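Side-chain contacts in urocanate hydratase (Paenibacillus sp. Soil724D2, PDB 7NED), which probably catalyses the hydration of thiourocanate in bacterial ergothioneine catabolism, using bound NAD+ as cofactor: residues G232-I237 and A294-A299; H258-G263 and R287-S292; N316-A321 and F330-F335. All blocks are in the same frame, centred on the assembly; numbering follows the deposited sequence.

Contact 1 (G232-I237 and A294-A299); sequences GNASDI and AVEVEA. With NAD (nicotinamide-adenine-dinucleotide), chain C.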
loop_
_atom_site.group_PDB
_atom_site.type_symbol
_atom_site.label_atom_id
_atom_site.label_comp_id
_atom_site.label_asym_id
_atom_site.label_seq_id
_atom_site.Cartn_x
_atom_site.Cartn_y
_atom_site.Cartn_z
ATOM N N GLY A 232 -18.382 25.315 24.276
ATOM C CA GLY A 232 -19.596 24.529 24.241
ATOM C C GLY A 232 -19.409 23.326 23.341
ATOM O O GLY A 232 -18.382 23.160 22.670
ATOM N N ASN A 233 -20.437 22.497 23.322
ATOM C CA ASN A 233 -20.446 21.288 22.528
ATOM C C ASN A 233 -21.238 21.536 21.250
ATOM O O ASN A 233 -22.362 22.044 21.303
ATOM C CB ASN A 233 -21.051 20.151 23.344
ATOM C CG ASN A 233 -20.810 18.811 22.728
ATOM O OD1 ASN A 233 -21.156 18.572 21.559
ATOM N ND2 ASN A 233 -20.201 17.921 23.498
ATOM N N ALA A 234 -20.635 21.213 20.103
ATOM C CA ALA A 234 -21.330 21.418 18.830
ATOM C C ALA A 234 -22.672 20.688 18.776
ATOM O O ALA A 234 -23.611 21.163 18.112
ATOM C CB ALA A 234 -20.452 20.971 17.644
ATOM N N SER A 235 -22.790 19.528 19.432
ATOM C CA SER A 235 -24.051 18.809 19.338
ATOM C C SER A 235 -25.129 19.441 20.210
ATOM O O SER A 235 -26.290 19.028 20.131
ATOM C CB SER A 235 -23.871 17.319 19.709
ATOM O OG SER A 235 -23.312 17.204 21.008
ATOM N N ASP A 236 -24.771 20.421 21.031
ATOM C CA ASP A 236 -25.744 21.252 21.729
ATOM C C ASP A 236 -26.002 22.564 21.001
ATOM O O ASP A 236 -27.156 22.995 20.901
ATOM C CB ASP A 236 -25.260 21.568 23.155
ATOM C CG ASP A 236 -25.047 20.315 23.990
ATOM O OD1 ASP A 236 -24.193 20.338 24.910
ATOM O OD2 ASP A 236 -25.754 19.326 23.743
ATOM N N ILE A 237 -24.948 23.208 20.485
ATOM C CA ILE A 237 -25.108 24.560 19.942
ATOM C C ILE A 237 -25.809 24.506 18.600
ATOM O O ILE A 237 -26.694 25.326 18.316
ATOM C CB ILE A 237 -23.755 25.277 19.809
ATOM C CG1 ILE A 237 -23.081 25.511 21.176
ATOM C CG2 ILE A 237 -23.926 26.623 18.998
ATOM C CD1 ILE A 237 -23.887 26.359 22.125
ATOM N N ALA A 294 -24.595 12.381 15.255
ATOM C CA ALA A 294 -25.837 12.301 14.494
ATOM C C ALA A 294 -26.723 13.536 14.730
ATOM O O ALA A 294 -27.292 14.102 13.784
ATOM C CB ALA A 294 -26.577 11.008 14.865
ATOM N N VAL A 295 -26.851 13.966 15.983
ATOM C CA VAL A 295 -27.615 15.178 16.292
ATOM C C VAL A 295 -27.019 16.399 15.591
ATOM O O VAL A 295 -27.742 17.252 15.048
ATOM C CB VAL A 295 -27.665 15.397 17.814
ATOM C CG1 VAL A 295 -28.173 16.784 18.108
ATOM C CG2 VAL A 295 -28.536 14.344 18.472
ATOM N N GLU A 296 -25.699 16.532 15.648
ATOM C CA GLU A 296 -25.058 17.669 15.014
ATOM C C GLU A 296 -25.312 17.674 13.512
ATOM O O GLU A 296 -25.640 18.718 12.940
ATOM C CB GLU A 296 -23.551 17.678 15.310
ATOM C CG GLU A 296 -22.875 18.890 14.677
ATOM C CD GLU A 296 -21.375 18.973 14.918
ATOM O OE1 GLU A 296 -20.784 18.152 15.695
ATOM O OE2 GLU A 296 -20.794 19.884 14.313
ATOM N N VAL A 297 -25.173 16.529 12.851
ATOM C CA VAL A 297 -25.352 16.510 11.403
ATOM C C VAL A 297 -26.823 16.700 11.023
ATOM O O VAL A 297 -27.135 17.280 9.977
ATOM C CB VAL A 297 -24.784 15.210 10.807
ATOM C CG1 VAL A 297 -25.173 15.090 9.342
ATOM C CG2 VAL A 297 -23.280 15.159 10.998
ATOM N N GLU A 298 -27.752 16.206 11.836
ATOM C CA GLU A 298 -29.155 16.533 11.597
ATOM C C GLU A 298 -29.363 18.041 11.590
ATOM O O GLU A 298 -30.053 18.591 10.726
ATOM C CB GLU A 298 -30.035 15.899 12.669
ATOM C CG GLU A 298 -30.365 14.451 12.396
ATOM C CD GLU A 298 -31.244 14.309 11.169
ATOM O OE1 GLU A 298 -32.416 14.763 11.190
ATOM O OE2 GLU A 298 -30.791 13.650 10.208
ATOM N N ALA A 299 -28.774 18.725 12.561
ATOM C CA ALA A 299 -28.835 20.182 12.578
ATOM C C ALA A 299 -28.200 20.773 11.318
ATOM O O ALA A 299 -28.757 21.689 10.700
ATOM C CB ALA A 299 -28.170 20.703 13.852
HETATM P PA NAD C . -7.817 17.689 17.345
HETATM O O1A NAD C . -8.358 16.425 18.009
HETATM O O2A NAD C . -6.557 18.375 17.687
HETATM O O5B NAD C . -8.969 18.841 17.812
HETATM C C5B NAD C . -10.267 18.403 17.754
HETATM C C4B NAD C . -11.083 19.536 18.533
HETATM O O4B NAD C . -12.452 19.253 18.620
HETATM C C3B NAD C . -10.489 19.478 19.978
HETATM O O3B NAD C . -10.133 20.734 20.385
HETATM C C2B NAD C . -11.689 18.937 20.813
HETATM O O2B NAD C . -11.797 19.528 22.057
HETATM C C1B NAD C . -12.838 19.505 19.985
HETATM N N9A NAD C . -14.104 18.784 20.125
HETATM C C8A NAD C . -14.338 17.418 20.247
HETATM N N7A NAD C . -15.608 17.119 20.355
HETATM C C5A NAD C . -16.261 18.342 20.275
HETATM C C6A NAD C . -17.626 18.704 20.336
HETATM N N6A NAD C . -18.598 17.774 20.469
HETATM N N1A NAD C . -17.985 20.014 20.231
HETATM C C2A NAD C . -16.965 20.902 20.128
HETATM N N3A NAD C . -15.638 20.709 20.060
HETATM C C4A NAD C . -15.320 19.399 20.142
HETATM O O3 NAD C . -8.150 17.343 15.853
HETATM P PN NAD C . -7.533 18.224 14.675
HETATM O O1N NAD C . -6.109 18.040 14.242
HETATM O O2N NAD C . -8.144 19.606 14.778
HETATM O O5D NAD C . -8.342 17.630 13.274
HETATM C C5D NAD C . -9.776 17.690 13.374
HETATM C C4D NAD C . -10.370 17.004 12.176
HETATM O O4D NAD C . -9.771 17.457 10.976
HETATM C C3D NAD C . -9.864 15.477 12.343
HETATM O O3D NAD C . -10.901 14.555 12.028
HETATM C C2D NAD C . -8.717 15.345 11.275
HETATM O O2D NAD C . -8.624 14.132 10.648
HETATM C C1D NAD C . -9.504 16.261 10.284
HETATM N N1N NAD C . -8.867 16.588 9.001
HETATM C C2N NAD C . -8.820 15.481 8.177
HETATM C C3N NAD C . -8.323 15.573 6.886
HETATM C C7N NAD C . -8.257 14.269 6.079
HETATM O O7N NAD C . -8.281 14.217 4.850
HETATM N N7N NAD C . -8.090 13.094 6.792
HETATM C C4N NAD C . -7.900 16.841 6.462
HETATM C C5N NAD C . -7.984 17.934 7.324
HETATM C C6N NAD C . -8.502 17.803 8.624
#
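Ala234 and Glu296 meet where the start of helix 234-243 lies against helix 282-305. The packing is by van der Waals contact, with no hydrogen bond between the two segments. The methyl of Ala234 lies over the flat face of the Glu296 carboxylate, and Ala234 CB is 3.4 Å from Glu296 OE1, with OE2 almost as near. The Glu296 chain reaches that far because CG stands anti to the backbone N (chi1 -179°) and the rest is extended. The backbones come closest one residue on, with Ser235 CA 4.6 Å from Glu296 CA. At the exposed border of the contact Val295 CG1 touches the carbonyl oxygen Ser235 O at 3.6 Å.

The polar bonds lie within 232-237 and toward the cofactor. Asn233 is the N-cap of helix 234-243. Its OD1 accepts from Ser235 N at 2.8 Å, in the carbonyl plane and on a lone pair. Ser235 OG donates to the same OD1 from above that plane, at 2.6 Å.

The adenine of NAD is read by this same turn. NAD N6A donates to Asn233 OD1 at 2.9 Å, so three donors grip one oxygen. Ala234 N donates to NAD N1A at 2.9 Å in a nearly straight bond (176°). Asn233 ND2 is held by Val265 O, which fixes the rotation of the amide. The cap therefore serves both the helix and the nucleotide.

The outer end of Glu296 is buried and is held by Tyr264 OH at OE1. Its OE2 lies near Asp253 OD2, which could raise the pKa of one of the two acids. Helix 234-243 follows strand 226-231 of the parallel Rossmann-like sheet, and Tyr238 on its next turn also packs on Glu296, while Ile317 of helix 317-323 touches Glu296.

Contact 2 (H258-G263 and R287-S292); sequences HDLVYG and RDAGAS. With NAD (nicotinamide-adenine-dinucleotide), chain C.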
loop_
_atom_site.group_PDB
_atom_site.type_symbol
_atom_site.label_atom_id
_atom_site.label_comp_id
_atom_site.label_asym_id
_atom_site.label_seq_id
_atom_site.Cartn_x
_atom_site.Cartn_y
_atom_site.Cartn_z
ATOM N N HIS A 258 -13.720 11.712 13.507
ATOM C CA HIS A 258 -13.211 10.439 12.995
ATOM C C HIS A 258 -12.960 9.420 14.092
ATOM O O HIS A 258 -12.752 8.235 13.786
ATOM C CB HIS A 258 -11.895 10.672 12.247
ATOM C CG HIS A 258 -10.773 11.124 13.133
ATOM N ND1 HIS A 258 -10.701 12.405 13.647
ATOM C CD2 HIS A 258 -9.676 10.470 13.592
ATOM C CE1 HIS A 258 -9.615 12.515 14.394
ATOM N NE2 HIS A 258 -8.972 11.357 14.367
ATOM N N ASP A 259 -12.907 9.840 15.352
ATOM C CA ASP A 259 -12.584 8.887 16.408
ATOM C C ASP A 259 -13.502 9.106 17.595
ATOM O O ASP A 259 -13.447 10.151 18.257
ATOM C CB ASP A 259 -11.123 8.965 16.823
ATOM C CG ASP A 259 -10.702 7.707 17.602
ATOM O OD1 ASP A 259 -10.965 7.687 18.813
ATOM O OD2 ASP A 259 -10.222 6.705 16.981
ATOM N N LEU A 260 -14.353 8.109 17.841
ATOM C CA LEU A 260 -15.360 8.154 18.889
ATOM C C LEU A 260 -14.805 7.763 20.246
ATOM O O LEU A 260 -15.538 7.812 21.240
ATOM C CB LEU A 260 -16.534 7.237 18.524
ATOM C CG LEU A 260 -17.146 7.411 17.125
ATOM C CD1 LEU A 260 -18.394 6.536 16.915
ATOM C CD2 LEU A 260 -17.425 8.881 16.852
ATOM N N VAL A 261 -13.539 7.370 20.327
ATOM C CA VAL A 261 -12.955 7.023 21.604
ATOM C C VAL A 261 -12.053 8.136 22.111
ATOM O O VAL A 261 -12.094 8.493 23.287
ATOM C CB VAL A 261 -12.185 5.685 21.501
ATOM C CG1 VAL A 261 -11.361 5.470 22.757
ATOM C CG2 VAL A 261 -13.125 4.526 21.189
ATOM N N TYR A 262 -11.253 8.713 21.221
ATOM C CA TYR A 262 -10.316 9.735 21.613
ATOM C C TYR A 262 -10.663 11.119 21.084
ATOM O O TYR A 262 -9.976 12.066 21.450
ATOM C CB TYR A 262 -8.911 9.361 21.134
ATOM C CG TYR A 262 -8.451 8.040 21.739
ATOM C CD1 TYR A 262 -8.676 6.839 21.091
ATOM C CD2 TYR A 262 -7.864 8.015 23.001
ATOM C CE1 TYR A 262 -8.261 5.630 21.664
ATOM C CE2 TYR A 262 -7.455 6.843 23.570
ATOM C CZ TYR A 262 -7.659 5.656 22.908
ATOM O OH TYR A 262 -7.246 4.504 23.518
ATOM N N GLY A 263 -11.687 11.249 20.236
ATOM C CA GLY A 263 -11.952 12.497 19.541
ATOM C C GLY A 263 -13.215 13.192 20.024
ATOM O O GLY A 263 -13.173 13.979 20.970
ATOM N N ARG A 287 -20.799 4.993 21.635
ATOM C CA ARG A 287 -22.212 5.126 21.287
ATOM C C ARG A 287 -22.682 6.544 21.558
ATOM O O ARG A 287 -23.437 7.111 20.770
ATOM C CB ARG A 287 -23.079 4.133 22.073
ATOM C CG ARG A 287 -23.212 2.766 21.383
ATOM C CD ARG A 287 -24.071 1.774 22.174
ATOM N NE ARG A 287 -23.541 1.598 23.518
ATOM C CZ ARG A 287 -22.721 0.610 23.875
ATOM N NH1 ARG A 287 -22.344 -0.301 22.978
ATOM N NH2 ARG A 287 -22.267 0.544 25.127
ATOM N N ASP A 288 -22.280 7.107 22.690
ATOM C CA ASP A 288 -22.707 8.465 23.013
ATOM C C ASP A 288 -22.134 9.474 22.025
ATOM O O ASP A 288 -22.805 10.452 21.667
ATOM C CB ASP A 288 -22.299 8.819 24.446
ATOM C CG ASP A 288 -23.105 8.049 25.501
ATOM O OD1 ASP A 288 -24.206 7.557 25.152
ATOM O OD2 ASP A 288 -22.644 7.956 26.663
ATOM N N ALA A 289 -20.873 9.290 21.627
ATOM C CA ALA A 289 -20.256 10.215 20.677
ATOM C C ALA A 289 -20.929 10.124 19.319
ATOM O O ALA A 289 -21.183 11.145 18.658
ATOM C CB ALA A 289 -18.767 9.908 20.554
ATOM N N GLY A 290 -21.232 8.903 18.893
ATOM C CA GLY A 290 -21.877 8.715 17.609
ATOM C C GLY A 290 -23.276 9.289 17.591
ATOM O O GLY A 290 -23.693 9.906 16.603
ATOM N N ALA A 291 -24.006 9.132 18.698
ATOM C CA ALA A 291 -25.332 9.734 18.773
ATOM C C ALA A 291 -25.248 11.256 18.717
ATOM O O ALA A 291 -26.102 11.909 18.093
ATOM C CB ALA A 291 -26.040 9.288 20.050
ATOM N N SER A 292 -24.252 11.846 19.395
ATOM C CA SER A 292 -24.122 13.311 19.384
ATOM C C SER A 292 -23.711 13.818 18.002
ATOM O O SER A 292 -24.194 14.856 17.547
ATOM C CB SER A 292 -23.121 13.777 20.437
ATOM O OG SER A 292 -23.626 13.664 21.756
HETATM P PA NAD C . -7.817 17.689 17.345
HETATM O O1A NAD C . -8.358 16.425 18.009
HETATM O O2A NAD C . -6.557 18.375 17.687
HETATM O O5B NAD C . -8.969 18.841 17.812
HETATM C C5B NAD C . -10.267 18.403 17.754
HETATM C C4B NAD C . -11.083 19.536 18.533
HETATM O O4B NAD C . -12.452 19.253 18.620
HETATM C C3B NAD C . -10.489 19.478 19.978
HETATM O O3B NAD C . -10.133 20.734 20.385
HETATM C C2B NAD C . -11.689 18.937 20.813
HETATM O O2B NAD C . -11.797 19.528 22.057
HETATM C C1B NAD C . -12.838 19.505 19.985
HETATM N N9A NAD C . -14.104 18.784 20.125
HETATM C C8A NAD C . -14.338 17.418 20.247
HETATM N N7A NAD C . -15.608 17.119 20.355
HETATM C C5A NAD C . -16.261 18.342 20.275
HETATM C C6A NAD C . -17.626 18.704 20.336
HETATM N N6A NAD C . -18.598 17.774 20.469
HETATM N N1A NAD C . -17.985 20.014 20.231
HETATM C C2A NAD C . -16.965 20.902 20.128
HETATM N N3A NAD C . -15.638 20.709 20.060
HETATM C C4A NAD C . -15.320 19.399 20.142
HETATM O O3 NAD C . -8.150 17.343 15.853
HETATM P PN NAD C . -7.533 18.224 14.675
HETATM O O1N NAD C . -6.109 18.040 14.242
HETATM O O2N NAD C . -8.144 19.606 14.778
HETATM O O5D NAD C . -8.342 17.630 13.274
HETATM C C5D NAD C . -9.776 17.690 13.374
HETATM C C4D NAD C . -10.370 17.004 12.176
HETATM O O4D NAD C . -9.771 17.457 10.976
HETATM C C3D NAD C . -9.864 15.477 12.343
HETATM O O3D NAD C . -10.901 14.555 12.028
HETATM C C2D NAD C . -8.717 15.345 11.275
HETATM O O2D NAD C . -8.624 14.132 10.648
HETATM C C1D NAD C . -9.504 16.261 10.284
HETATM N N1N NAD C . -8.867 16.588 9.001
HETATM C C2N NAD C . -8.820 15.481 8.177
HETATM C C3N NAD C . -8.323 15.573 6.886
HETATM C C7N NAD C . -8.257 14.269 6.079
HETATM O O7N NAD C . -8.281 14.217 4.850
HETATM N N7N NAD C . -8.090 13.094 6.792
HETATM C C4N NAD C . -7.900 16.841 6.462
HETATM C C5N NAD C . -7.984 17.934 7.324
HETATM C C6N NAD C . -8.502 17.803 8.624
#
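Leu260 and Ala289 mark the closest backbone approach, 5.6 Å between their CA atoms, where a loop of the Rossmann-like domain lies on helix 282-305. Segment 258-263 follows strand 250-251 and has no regular secondary structure. An Asx turn bends it. Asp259 OD1 accepts from Val261 N at 3.0 Å, from above the carboxylate plane, and from Tyr262 N at 2.6 Å, nearly along its C-O axis. Two backbone N-H groups thus hold one carboxylate oxygen, while Tyr109 OH is hydrogen-bonded to the other. Segment 287-292 is regular helix.

The contact across the segments is small and apolar. Leu260 carries the loop side of it. Its CB lies 4.0 Å from Ala289 CB. With CG anti to the carbonyl carbon (chi1 -51°), the fork of Leu260 is turned to the helix, CD2 on the same methyl and CD1 on the backbone, 4.2 Å from Gly290 CA. Ala289 CB also touches the carbonyl oxygen Leu260 O. Gln286 and Ile293 of the same helix and Tyr324 pack on Leu260 as well.

Segment 258-263 carries residues of the NAD pocket at both ends. Gly263 O lies 3.7 Å from NAD C8A, by the adenine. At the other end the His258 ring meets the nicotinamide ribose. Asp259 CB lies over one face of this ring and NAD O2D over the opposite face, offset toward the rim. His258 NE2 is hydrogen-bonded to Ala43 O. His258 ND1 gives a weak, bent hydrogen bond to NAD O3D, 2.7 Å long with an N-H...O angle of 117°.

Contact 3 (N316-A321 and F330-F335); sequences NIRSQA and FDIDIF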
loop_
_atom_site.group_PDB
_atom_site.type_symbol
_atom_site.label_atom_id
_atom_site.label_comp_id
_atom_site.label_asym_id
_atom_site.label_seq_id
_atom_site.Cartn_x
_atom_site.Cartn_y
_atom_site.Cartn_z
ATOM N N ASN A 316 -14.706 12.709 8.289
ATOM C CA ASN A 316 -15.685 11.605 8.355
ATOM C C ASN A 316 -16.892 11.896 9.212
ATOM O O ASN A 316 -17.506 10.967 9.737
ATOM C CB ASN A 316 -15.045 10.279 8.793
ATOM C CG ASN A 316 -14.365 9.533 7.652
ATOM O OD1 ASN A 316 -13.620 10.068 6.841
ATOM N ND2 ASN A 316 -14.550 8.219 7.694
ATOM N N ILE A 317 -17.308 13.165 9.300
ATOM C CA ILE A 317 -18.460 13.395 10.155
ATOM C C ILE A 317 -19.715 12.816 9.495
ATOM O O ILE A 317 -20.591 12.296 10.190
ATOM C CB ILE A 317 -18.630 14.881 10.509
ATOM C CG1 ILE A 317 -19.661 14.995 11.643
ATOM C CG2 ILE A 317 -19.113 15.612 9.279
ATOM C CD1 ILE A 317 -19.814 16.400 12.288
ATOM N N ARG A 318 -19.811 12.845 8.148
ATOM C CA ARG A 318 -21.012 12.309 7.508
ATOM C C ARG A 318 -21.035 10.795 7.614
ATOM O O ARG A 318 -22.091 10.200 7.880
ATOM C CB ARG A 318 -21.098 12.736 6.038
ATOM C CG ARG A 318 -21.303 14.259 5.815
ATOM C CD ARG A 318 -21.011 14.602 4.351
ATOM N NE ARG A 318 -19.710 14.061 3.984
ATOM C CZ ARG A 318 -19.350 13.732 2.745
ATOM N NH1 ARG A 318 -20.188 13.916 1.741
ATOM N NH2 ARG A 318 -18.158 13.177 2.509
ATOM N N SER A 319 -19.872 10.154 7.411
ATOM C CA SER A 319 -19.780 8.712 7.588
ATOM C C SER A 319 -20.244 8.310 8.978
ATOM O O SER A 319 -21.043 7.383 9.123
ATOM C CB SER A 319 -18.345 8.227 7.336
ATOM O OG SER A 319 -17.873 8.673 6.074
ATOM N N GLN A 320 -19.745 8.997 10.015
ATOM C CA GLN A 320 -20.173 8.675 11.375
ATOM C C GLN A 320 -21.675 8.889 11.520
ATOM O O GLN A 320 -22.402 7.999 11.974
ATOM C CB GLN A 320 -19.404 9.510 12.398
ATOM C CG GLN A 320 -17.904 9.293 12.394
ATOM C CD GLN A 320 -17.497 8.017 13.107
ATOM O OE1 GLN A 320 -18.251 7.035 13.127
ATOM N NE2 GLN A 320 -16.305 8.018 13.698
ATOM N N ALA A 321 -22.164 10.052 11.086
ATOM C CA ALA A 321 -23.590 10.339 11.212
ATOM C C ALA A 321 -24.442 9.259 10.546
ATOM O O ALA A 321 -25.467 8.849 11.092
ATOM C CB ALA A 321 -23.909 11.714 10.616
ATOM N N PHE A 330 -25.077 11.992 3.456
ATOM C CA PHE A 330 -24.226 12.332 2.323
ATOM C C PHE A 330 -24.909 13.260 1.323
ATOM O O PHE A 330 -24.349 13.524 0.254
ATOM C CB PHE A 330 -23.712 11.054 1.672
ATOM C CG PHE A 330 -22.682 10.406 2.495
ATOM C CD1 PHE A 330 -21.342 10.736 2.329
ATOM C CD2 PHE A 330 -23.045 9.522 3.494
ATOM C CE1 PHE A 330 -20.375 10.157 3.129
ATOM C CE2 PHE A 330 -22.074 8.925 4.309
ATOM C CZ PHE A 330 -20.731 9.248 4.114
ATOM N N ASP A 331 -26.073 13.812 1.688
ATOM C CA ASP A 331 -26.579 14.996 0.999
ATOM C C ASP A 331 -25.657 16.194 1.205
ATOM O O ASP A 331 -25.635 17.116 0.384
ATOM C CB ASP A 331 -27.993 15.331 1.495
ATOM C CG ASP A 331 -29.066 14.351 0.996
ATOM O OD1 ASP A 331 -28.777 13.455 0.173
ATOM O OD2 ASP A 331 -30.206 14.466 1.486
ATOM N N ILE A 332 -24.915 16.209 2.303
ATOM C CA ILE A 332 -23.984 17.289 2.597
ATOM C C ILE A 332 -22.745 17.119 1.732
ATOM O O ILE A 332 -22.198 16.017 1.633
ATOM C CB ILE A 332 -23.630 17.283 4.091
ATOM C CG1 ILE A 332 -24.824 17.785 4.903
ATOM C CG2 ILE A 332 -22.490 18.232 4.360
ATOM C CD1 ILE A 332 -24.648 17.575 6.382
ATOM N N ASP A 333 -22.298 18.215 1.115
ATOM C CA ASP A 333 -21.139 18.213 0.239
ATOM C C ASP A 333 -19.874 17.900 1.007
ATOM O O ASP A 333 -19.796 18.098 2.213
ATOM C CB ASP A 333 -20.946 19.565 -0.439
ATOM C CG ASP A 333 -21.873 19.765 -1.609
ATOM O OD1 ASP A 333 -22.710 20.712 -1.586
ATOM O OD2 ASP A 333 -21.763 18.946 -2.535
ATOM N N ILE A 334 -18.868 17.415 0.277
ATOM C CA ILE A 334 -17.514 17.273 0.800
ATOM C C ILE A 334 -16.657 18.360 0.169
ATOM O O ILE A 334 -16.829 18.700 -1.006
ATOM C CB ILE A 334 -16.937 15.862 0.501
ATOM C CG1 ILE A 334 -15.512 15.703 1.064
ATOM C CG2 ILE A 334 -16.946 15.565 -1.005
ATOM C CD1 ILE A 334 -15.418 15.740 2.624
ATOM N N PHE A 335 -15.717 18.899 0.941
ATOM C CA PHE A 335 -15.000 20.072 0.444
ATOM C C PHE A 335 -14.139 19.776 -0.775
ATOM O O PHE A 335 -13.785 20.702 -1.521
ATOM C CB PHE A 335 -14.135 20.648 1.550
ATOM C CG PHE A 335 -12.875 19.874 1.806
ATOM C CD1 PHE A 335 -12.866 18.799 2.679
ATOM C CD2 PHE A 335 -11.682 20.266 1.225
ATOM C CE1 PHE A 335 -11.701 18.096 2.925
ATOM C CE2 PHE A 335 -10.509 19.575 1.508
ATOM C CZ PHE A 335 -10.525 18.497 2.340
#
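Arg318 and Phe330 bury the most surface here. Arg318 projects from helix 317-323 into the bend formed by 330-335. Its CG is anti to the carbonyl carbon (chi1 -66°), and the chain bends at chi3, which turns the guanidinium back to the CD1-CE1 rim of the Phe330 ring.

Two parts of Arg318 touch the ring. Arg318 CB sits over its face, 4.0 Å from the ring centroid, in a CH-pi contact. Farther out, Phe330 CD1 lies over one face of the guanidinium, 3.4 Å from Arg318 NH1. The two planes are 56° apart, so this is not a flat stack. Ile334 covers the opposite face, its CB 3.6 Å from Arg318 NH2. The flat group thus lies between Phe330 and Ile334. At the ring edge, in its plane, Ser319 OG lies 3.5 Å from Phe330 CZ.

One hydrogen bond crosses the contact. Arg318 NH1 donates to Ile332 O at 2.9 Å in a moderately bent bond (142°), with the oxygen tilted from the guanidinium plane. The Ile332 side chain packs on the aliphatic part of Arg318, with CB 3.8 Å from Arg318 CD.

The buried charge has further partners. Arg318 NE forms a salt bridge with Asp312, and NH2 forms one with Glu448. With the bond to Ile332 O, these fix the guanidinium's rotation.

The contact belongs to the beta-alpha-beta unit of strand 309-312, helix 317-323 and strand 333-334. That last strand is short and weakly bonded, and within this chain it lies at the edge of the parallel sheet. It pairs with strand 309-312, and Ile332 packs on Val310 there and on Leu301 of helix 282-305.

Overall arrangement
All three contacts lie in the Rossmann-like domain, on the same side of the chain's centre. Contacts 1 and 2 are centred about 12 Å apart and share helix 282-305. Contact 2 is nested within the loop that contact 1 closes, and contact 3 follows both along the chain. Its centre is about 14 Å from that of contact 1 and about 15 Å from that of contact 2. Val297 packs on Ile317, Ala321 and Ile332, while Leu260 touches Gln320. Contacts 1 and 2 both touch NAD. Contact 3 touches neither ligand and joins the edge of the parallel sheet to helix 317-323. Helix 282-305 thus lies against both NAD-binding segments and, through Val297, against the last beta-alpha-beta unit.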